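ADP-dependent L-serine kinase SerK (Thermococcus kodakarensis KOD1, PDB 5X0G) phosphorylates free L-serine to O-phospho-L-serine with ADP as phosphate donor, releasing AMP, in the first step of cysteine biosynthesis from serine. Local coordinates at residues Tyr18-Leu23 / Arg84-Ile89; Phe50-Leu55 / His71-Gly76. The protein carries 1 engineered substitution. All blocks are in the same frame, centred on the assembly; numbering follows the deposited sequence. Where two conformers were deposited one is given.

In the fold
Both contacts belong to the ParB-like N-terminal domain, and their centres lie about 9 Å apart on the same side of the chain's centre. Contact 1 pairs strand 19-22 with strand 84-89, and contact 2, nested within the loop it closes, sets 50-55 against the start of helix 71-80, which leads directly into strand 84-89. One mixed sheet unites them: its order runs 19-22, 84-89, 54-58, 65-67, 26-27, so 84-89 lies between 19-22 and 54-58. Two probable hydrogen bonds join the contacts, from V88 N to M54 O (2.7 Å) and from W74 NE1 to L23 O (2.9 Å). Contact 2's nucleotide-binding segments are thus tied to the sheet through 84-89 and to the end of edge strand 19-22.

Contact 1: Tyr18-Leu23 / Arg84-Ile89; sequences YVFIEL and RAPSVI. With 7WF (2-hydroxy-3-[4-(2-hydroxy-3-sulfopropyl)piperazin-1-yl]propane-1-sulfonic acid), chain D.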
loop_
_atom_site.group_PDB
_atom_site.type_symbol
_atom_site.label_atom_id
_atom_site.label_comp_id
_atom_site.label_asym_id
_atom_site.label_seq_id
_atom_site.Cartn_x
_atom_site.Cartn_y
_atom_site.Cartn_z
ATOM N N TYR A 18 22.591 -7.435 3.412
ATOM C CA TYR A 18 21.364 -8.032 3.901
ATOM C C TYR A 18 21.679 -8.946 5.080
ATOM O O TYR A 18 22.811 -9.373 5.266
ATOM C CB TYR A 18 20.652 -8.834 2.794
ATOM C CG TYR A 18 21.457 -10.014 2.292
ATOM C CD1 TYR A 18 21.394 -11.268 2.917
ATOM C CD2 TYR A 18 22.315 -9.865 1.218
ATOM C CE1 TYR A 18 22.154 -12.333 2.443
ATOM C CE2 TYR A 18 23.079 -10.911 0.745
ATOM C CZ TYR A 18 23.004 -12.131 1.356
ATOM O OH TYR A 18 23.794 -13.130 0.849
ATOM N N VAL A 19 20.642 -9.239 5.848
ATOM C CA VAL A 19 20.682 -10.262 6.900
ATOM C C VAL A 19 19.478 -11.188 6.696
ATOM O O VAL A 19 18.398 -10.725 6.319
ATOM C CB VAL A 19 20.676 -9.613 8.302
ATOM C CG1 VAL A 19 19.480 -8.679 8.494
ATOM C CG2 VAL A 19 20.747 -10.670 9.388
ATOM N N PHE A 20 19.669 -12.490 6.905
ATOM C CA PHE A 20 18.559 -13.430 6.816
ATOM C C PHE A 20 17.710 -13.306 8.072
ATOM O O PHE A 20 18.240 -13.377 9.188
ATOM C CB PHE A 20 19.042 -14.869 6.681
ATOM C CG PHE A 20 19.624 -15.204 5.342
ATOM C CD1 PHE A 20 18.833 -15.198 4.200
ATOM C CD2 PHE A 20 20.962 -15.562 5.222
ATOM C CE1 PHE A 20 19.374 -15.525 2.971
ATOM C CE2 PHE A 20 21.515 -15.873 3.984
ATOM C CZ PHE A 20 20.715 -15.863 2.859
ATOM N N ILE A 21 16.409 -13.122 7.880
ATOM C CA ILE A 21 15.444 -13.016 8.951
ATOM C C ILE A 21 14.374 -14.043 8.693
ATOM O O ILE A 21 13.938 -14.200 7.557
ATOM C CB ILE A 21 14.820 -11.604 9.029
ATOM C CG1 ILE A 21 15.904 -10.529 9.268
ATOM C CG2 ILE A 21 13.737 -11.527 10.093
ATOM C CD1 ILE A 21 16.575 -10.604 10.599
ATOM N N GLU A 22 13.970 -14.762 9.747
ATOM C CA GLU A 22 12.947 -15.784 9.586
ATOM C C GLU A 22 11.602 -15.135 9.266
ATOM O O GLU A 22 11.242 -14.123 9.846
ATOM C CB GLU A 22 12.863 -16.714 10.814
ATOM C CG GLU A 22 14.154 -17.480 11.095
ATOM C CD GLU A 22 14.498 -18.543 10.066
ATOM O OE1 GLU A 22 13.712 -19.488 9.869
ATOM O OE2 GLU A 22 15.581 -18.458 9.444
ATOM N N LEU A 23 10.866 -15.733 8.332
ATOM C CA LEU A 23 9.612 -15.173 7.821
ATOM C C LEU A 23 8.560 -15.064 8.905
ATOM O O LEU A 23 7.760 -14.134 8.912
ATOM C CB LEU A 23 9.082 -16.030 6.658
ATOM C CG LEU A 23 9.996 -16.092 5.428
ATOM C CD1 LEU A 23 9.605 -17.243 4.501
ATOM C CD2 LEU A 23 9.987 -14.753 4.704
ATOM N N ARG A 84 13.095 -18.213 5.546
ATOM C CA ARG A 84 13.691 -16.902 5.771
ATOM C C ARG A 84 13.750 -16.095 4.488
ATOM O O ARG A 84 13.534 -16.627 3.396
ATOM C CB ARG A 84 15.101 -17.065 6.337
ATOM C CG ARG A 84 16.104 -17.741 5.406
ATOM C CD ARG A 84 17.291 -18.299 6.167
ATOM N NE ARG A 84 16.912 -19.480 6.930
ATOM C CZ ARG A 84 16.844 -20.723 6.446
ATOM N NH1 ARG A 84 17.157 -20.988 5.186
ATOM N NH2 ARG A 84 16.471 -21.711 7.243
ATOM N N ALA A 85 14.083 -14.817 4.645
ATOM C CA ALA A 85 14.335 -13.934 3.506
ATOM C C ALA A 85 15.486 -12.978 3.794
ATOM O O ALA A 85 15.638 -12.505 4.939
ATOM C CB ALA A 85 13.077 -13.167 3.155
ATOM N N PRO A 86 16.315 -12.678 2.762
ATOM C CA PRO A 86 17.334 -11.654 2.997
ATOM C C PRO A 86 16.633 -10.328 3.129
ATOM O O PRO A 86 15.722 -10.009 2.332
ATOM C CB PRO A 86 18.228 -11.709 1.757
ATOM C CG PRO A 86 17.524 -12.545 0.757
ATOM C CD PRO A 86 16.365 -13.232 1.404
ATOM N N SER A 87 17.066 -9.563 4.128
ATOM C CA SER A 87 16.359 -8.382 4.560
ATOM C C SER A 87 17.337 -7.267 4.861
ATOM O O SER A 87 18.473 -7.527 5.256
ATOM C CB SER A 87 15.598 -8.699 5.846
ATOM O OG SER A 87 14.665 -9.752 5.658
ATOM N N VAL A 88 16.869 -6.032 4.700
ATOM C CA VAL A 88 17.602 -4.848 5.164
ATOM C C VAL A 88 16.787 -4.214 6.288
ATOM O O VAL A 88 15.587 -3.978 6.150
ATOM C CB VAL A 88 17.838 -3.881 3.983
ATOM C CG1 VAL A 88 18.322 -2.503 4.447
ATOM C CG2 VAL A 88 18.831 -4.508 3.024
ATOM N N ILE A 89 17.447 -3.951 7.409
ATOM C CA ILE A 89 16.795 -3.399 8.568
ATOM C C ILE A 89 16.964 -1.880 8.520
ATOM O O ILE A 89 18.097 -1.376 8.513
ATOM C CB ILE A 89 17.380 -3.999 9.861
ATOM C CG1 ILE A 89 17.148 -5.521 9.870
ATOM C CG2 ILE A 89 16.736 -3.355 11.084
ATOM C CD1 ILE A 89 18.003 -6.255 10.881
HETATM O O1 7WF D . 24.115 -12.148 8.235
HETATM S S1 7WF D . 23.701 -13.170 7.315
HETATM O O2 7WF D . 24.510 -14.334 7.527
HETATM O O3 7WF D . 22.123 -13.473 7.569
HETATM C C1 7WF D . 23.873 -12.678 5.728
HETATM C C2 7WF D . 25.194 -11.955 5.487
HETATM O O4 7WF D . 25.034 -10.597 5.901
HETATM C C3 7WF D . 25.565 -12.008 4.005
HETATM N N1 7WF D . 26.664 -11.091 3.629
HETATM C C7 7WF D . 27.957 -11.557 4.176
HETATM C C6 7WF D . 29.071 -10.581 3.803
HETATM N N2 7WF D . 29.181 -10.441 2.341
HETATM C C5 7WF D . 27.891 -10.082 1.720
HETATM C C4 7WF D . 26.768 -11.029 2.157
#
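E22 and R84 meet because both side chains are bent, E22 at chi2 (-69°) and R84 at chi3 (72°), which lays them alongside each other, pointing the same way. R84 NE donates to the syn lone pair of E22 OE2 at 3.0 Å, close to the guanidinium plane, although the carboxylate and guanidinium planes are markedly turned against each other. This salt bridge uses only the inner nitrogen; R84 NH1 goes to the backbone oxygens of E240 and F242, so the one arginine joins the strand pair to the C-terminus.

Along the backbone, V19 N reaches S87 O at 2.8 Å in the carbonyl plane, and S87 N returns a bond to V19 O. I21 and A85 form the second such pair. A85 O accepts from I21 N and, at 3.0 Å, from S87 OG, the two donors arriving from opposite faces of its plane.

P86, having no N-H, sits in a non-hydrogen-bonded pair with F20. Its CB packs 3.4 Å from Y18 CD1, its CD 4.1 Å from F20 CE1, while Y18 CE1 lies over one face of the F20 ring. V236 adds to this apolar group. On the other face of the sheet V19 CG1 meets I89 CD1 at 3.7 Å.

The outer edge of strand 19-22, facing away from 84-89, also binds the buffer-like sulfonate 7WF, whose O3 takes F20 N at 2.7 Å. The alternating pairs define an antiparallel ladder, and the 123° between the short strand axes, well short of straight antiparallel, shows its strong twist, here at one edge of the ParB-like domain's mixed sheet.

Contact 2: Phe50-Leu55 / His71-Gly76; sequences FWKPML and HHRWAG. With ADP (adenosine-5'-diphosphate), chain C; AMP (adenosine monophosphate), chain B.
M54, opening strand 54-58, and R73, in the first turn of helix 71-80, are the closest backbone pair (CA atoms 7.6 Å apart), a gap that R73 fills. Bent at chi3 (-79°), it crosses F50 and K52 at about a right angle. Its CD rests 3.6 Å from F50 CZ, and its NH1 donates to K52 O at 2.9 Å, from above that carbonyl plane. K52 CD lies over one guanidinium face.

The guanidinium edge faces the nucleotide, modelled as overlapping, so alternative, ADP and AMP. R73 grips AMP O1P twice, through N (2.8 Å) and NE (2.9 Å), while NH2 takes O3P. The base's C2 edge points onto a face of the F50 ring, while the W51 ring lies against a base face near C5. K52 NZ holds ADP O2' at 2.7 Å, and H72 ND1 donates to ADP O3A at 2.8 Å.

A leucine in place of R73 would probably leave K52 O without this donor and the phosphate next to the ribose without the NE and NH2 bonds and the arginine's positive charge.

With H71 N, H72 N and R73 N all directed at phosphate oxygens, helix start and arginine probably balance the phosphate charge together.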
loop_
_atom_site.group_PDB
_atom_site.type_symbol
_atom_site.label_atom_id
_atom_site.label_comp_id
_atom_site.label_asym_id
_atom_site.label_seq_id
_atom_site.Cartn_x
_atom_site.Cartn_y
_atom_site.Cartn_z
ATOM N N PHE A 50 16.727 -14.738 -5.587
ATOM C CA PHE A 50 15.990 -13.747 -4.829
ATOM C C PHE A 50 16.918 -12.542 -4.789
ATOM O O PHE A 50 17.928 -12.574 -4.100
ATOM C CB PHE A 50 15.661 -14.275 -3.427
ATOM C CG PHE A 50 14.722 -13.393 -2.647
ATOM C CD1 PHE A 50 15.203 -12.328 -1.916
ATOM C CD2 PHE A 50 13.351 -13.651 -2.624
ATOM C CE1 PHE A 50 14.338 -11.523 -1.195
ATOM C CE2 PHE A 50 12.483 -12.853 -1.895
ATOM C CZ PHE A 50 12.981 -11.783 -1.169
ATOM N N TRP A 51 16.599 -11.522 -5.585
ATOM C CA TRP A 51 17.521 -10.407 -5.865
ATOM C C TRP A 51 17.213 -9.079 -5.170
ATOM O O TRP A 51 18.021 -8.122 -5.286
ATOM C CB TRP A 51 17.658 -10.185 -7.384
ATOM C CG TRP A 51 16.369 -10.192 -8.185
ATOM C CD1 TRP A 51 15.847 -11.248 -8.892
ATOM C CD2 TRP A 51 15.466 -9.097 -8.385
ATOM N NE1 TRP A 51 14.673 -10.872 -9.519
ATOM C CE2 TRP A 51 14.414 -9.562 -9.213
ATOM C CE3 TRP A 51 15.436 -7.775 -7.945
ATOM C CZ2 TRP A 51 13.347 -8.739 -9.605
ATOM C CZ3 TRP A 51 14.377 -6.953 -8.347
ATOM C CH2 TRP A 51 13.343 -7.451 -9.150
ATOM N N LYS A 52 16.111 -9.022 -4.419
ATOM C CA LYS A 52 15.553 -7.759 -3.902
ATOM C C LYS A 52 15.232 -7.939 -2.397
ATOM O O LYS A 52 14.188 -8.476 -2.050
ATOM C CB LYS A 52 14.279 -7.378 -4.699
ATOM C CG LYS A 52 13.770 -5.945 -4.472
ATOM C CD LYS A 52 12.437 -5.655 -5.167
ATOM C CE LYS A 52 12.537 -4.632 -6.298
ATOM N NZ LYS A 52 11.431 -4.686 -7.318
ATOM N N PRO A 53 16.129 -7.491 -1.495
ATOM C CA PRO A 53 15.887 -7.834 -0.076
ATOM C C PRO A 53 14.616 -7.185 0.477
ATOM O O PRO A 53 14.206 -6.113 -0.020
ATOM C CB PRO A 53 17.131 -7.269 0.631
ATOM C CG PRO A 53 17.564 -6.138 -0.239
ATOM C CD PRO A 53 17.277 -6.567 -1.649
ATOM N N MET A 54 14.003 -7.833 1.482
ATOM C CA MET A 54 12.919 -7.253 2.288
ATOM C C MET A 54 13.417 -5.935 2.886
ATOM O O MET A 54 14.611 -5.809 3.149
ATOM C CB MET A 54 12.546 -8.155 3.489
ATOM C CG MET A 54 12.465 -9.666 3.290
ATOM S SD MET A 54 10.766 -10.242 3.067
ATOM C CE MET A 54 10.502 -9.245 1.628
ATOM N N LEU A 55 12.517 -4.975 3.108
ATOM C CA LEU A 55 12.805 -3.801 3.955
ATOM C C LEU A 55 11.988 -3.951 5.245
ATOM O O LEU A 55 10.752 -4.036 5.206
ATOM C CB LEU A 55 12.491 -2.489 3.235
ATOM C CG LEU A 55 13.292 -2.360 1.940
ATOM C CD1 LEU A 55 12.952 -1.075 1.200
ATOM C CD2 LEU A 55 14.783 -2.403 2.223
ATOM N N HIS A 71 5.590 -7.433 1.245
ATOM C CA HIS A 71 4.482 -8.317 1.650
ATOM C C HIS A 71 4.321 -9.540 0.765
ATOM O O HIS A 71 4.060 -10.640 1.268
ATOM C CB HIS A 71 3.157 -7.575 1.689
ATOM C CG HIS A 71 3.113 -6.493 2.713
ATOM N ND1 HIS A 71 3.226 -5.164 2.376
ATOM C CD2 HIS A 71 2.981 -6.532 4.059
ATOM C CE1 HIS A 71 3.170 -4.426 3.469
ATOM N NE2 HIS A 71 3.018 -5.230 4.503
ATOM N N HIS A 72 4.464 -9.356 -0.545
ATOM C CA HIS A 72 4.208 -10.459 -1.488
ATOM C C HIS A 72 5.419 -11.382 -1.640
ATOM O O HIS A 72 5.251 -12.596 -1.797
ATOM C CB HIS A 72 3.651 -9.918 -2.796
ATOM C CG HIS A 72 2.428 -9.089 -2.586
ATOM N ND1 HIS A 72 2.502 -7.744 -2.327
ATOM C CD2 HIS A 72 1.123 -9.422 -2.467
ATOM C CE1 HIS A 72 1.294 -7.261 -2.131
ATOM N NE2 HIS A 72 0.438 -8.259 -2.207
ATOM N N ARG A 73 6.632 -10.829 -1.522
ATOM C CA ARG A 73 7.838 -11.656 -1.298
ATOM C C ARG A 73 7.699 -12.529 -0.058
ATOM O O ARG A 73 7.940 -13.736 -0.117
ATOM C CB ARG A 73 9.097 -10.798 -1.157
ATOM C CG ARG A 73 9.714 -10.366 -2.481
ATOM C CD ARG A 73 10.698 -9.223 -2.292
ATOM N NE ARG A 73 10.022 -7.937 -2.147
ATOM C CZ ARG A 73 10.615 -6.799 -1.800
ATOM N NH1 ARG A 73 11.909 -6.760 -1.538
ATOM N NH2 ARG A 73 9.899 -5.690 -1.702
ATOM N N TRP A 74 7.319 -11.901 1.055
ATOM C CA TRP A 74 7.111 -12.610 2.320
ATOM C C TRP A 74 6.054 -13.701 2.180
ATOM O O TRP A 74 6.345 -14.865 2.410
ATOM C CB TRP A 74 6.737 -11.620 3.430
ATOM C CG TRP A 74 6.227 -12.231 4.703
ATOM C CD1 TRP A 74 6.967 -12.831 5.682
ATOM C CD2 TRP A 74 4.875 -12.243 5.155
ATOM N NE1 TRP A 74 6.147 -13.250 6.713
ATOM C CE2 TRP A 74 4.857 -12.890 6.418
ATOM C CE3 TRP A 74 3.669 -11.779 4.618
ATOM C CZ2 TRP A 74 3.675 -13.088 7.138
ATOM C CZ3 TRP A 74 2.491 -11.977 5.346
ATOM C CH2 TRP A 74 2.505 -12.623 6.584
ATOM N N ALA A 75 4.854 -13.314 1.755
ATOM C CA ALA A 75 3.733 -14.239 1.640
ATOM C C ALA A 75 4.002 -15.338 0.612
ATOM O O ALA A 75 3.607 -16.494 0.812
ATOM C CB ALA A 75 2.467 -13.481 1.302
ATOM N N GLY A 76 4.690 -14.978 -0.473
ATOM C CA GLY A 76 5.080 -15.926 -1.513
ATOM C C GLY A 76 6.100 -16.950 -1.060
ATOM O O GLY A 76 5.957 -18.135 -1.327
HETATM P PB ADP C . 4.635 -4.796 -1.415
HETATM O O1B ADP C . 5.597 -3.901 -2.171
HETATM O O2B ADP C . 4.952 -4.914 0.056
HETATM O O3B ADP C . 3.187 -4.566 -1.760
HETATM P PA ADP C . 6.285 -6.703 -2.630
HETATM O O1A ADP C . 6.754 -7.985 -1.988
HETATM O O2A ADP C . 7.192 -5.500 -2.591
HETATM O O3A ADP C . 4.877 -6.281 -1.991
HETATM O "O5'" ADP C . 5.879 -7.026 -4.159
HETATM C "C5'" ADP C . 6.529 -8.025 -4.942
HETATM C "C4'" ADP C . 7.996 -7.685 -5.171
HETATM O "O4'" ADP C . 8.716 -8.883 -5.460
HETATM C "C3'" ADP C . 8.260 -6.752 -6.357
HETATM O "O3'" ADP C . 9.077 -5.650 -5.955
HETATM C "C2'" ADP C . 9.026 -7.588 -7.355
HETATM O "O2'" ADP C . 9.976 -6.852 -8.137
HETATM C "C1'" ADP C . 9.720 -8.540 -6.411
HETATM N N9 ADP C . 10.308 -9.697 -7.109
HETATM C C8 ADP C . 9.947 -10.211 -8.302
HETATM N N7 ADP C . 10.730 -11.273 -8.611
HETATM C C5 ADP C . 11.615 -11.432 -7.607
HETATM C C6 ADP C . 12.722 -12.349 -7.286
HETATM N N6 ADP C . 13.076 -13.352 -8.122
HETATM N N1 ADP C . 13.375 -12.151 -6.117
HETATM C C2 ADP C . 13.054 -11.169 -5.258
HETATM N N3 ADP C . 12.064 -10.300 -5.490
HETATM C C4 ADP C . 11.330 -10.386 -6.625
HETATM P P AMP B . 6.377 -7.001 -2.660
HETATM O O1P AMP B . 7.143 -8.180 -2.111
HETATM O O2P AMP B . 5.040 -6.725 -2.023
HETATM O O3P AMP B . 7.262 -5.793 -2.855
HETATM O "O5'" AMP B . 5.953 -7.482 -4.137
HETATM C "C5'" AMP B . 6.697 -8.495 -4.797
HETATM C "C4'" AMP B . 7.967 -7.864 -5.329
HETATM O "O4'" AMP B . 8.966 -8.854 -5.527
HETATM C "C3'" AMP B . 7.760 -7.173 -6.670
HETATM O "O3'" AMP B . 7.858 -5.756 -6.509
HETATM C "C2'" AMP B . 8.853 -7.705 -7.576
HETATM O "O2'" AMP B . 9.560 -6.663 -8.256
HETATM C "C1'" AMP B . 9.771 -8.460 -6.632
HETATM N N9 AMP B . 10.377 -9.649 -7.261
HETATM C C8 AMP B . 10.039 -10.204 -8.440
HETATM N N7 AMP B . 10.816 -11.285 -8.688
HETATM C C5 AMP B . 11.669 -11.422 -7.655
HETATM C C6 AMP B . 12.753 -12.345 -7.275
HETATM N N6 AMP B . 13.109 -13.380 -8.070
HETATM N N1 AMP B . 13.376 -12.116 -6.097
HETATM C C2 AMP B . 13.048 -11.100 -5.280
HETATM N N3 AMP B . 12.077 -10.223 -5.568
HETATM C C4 AMP B . 11.373 -10.336 -6.718
#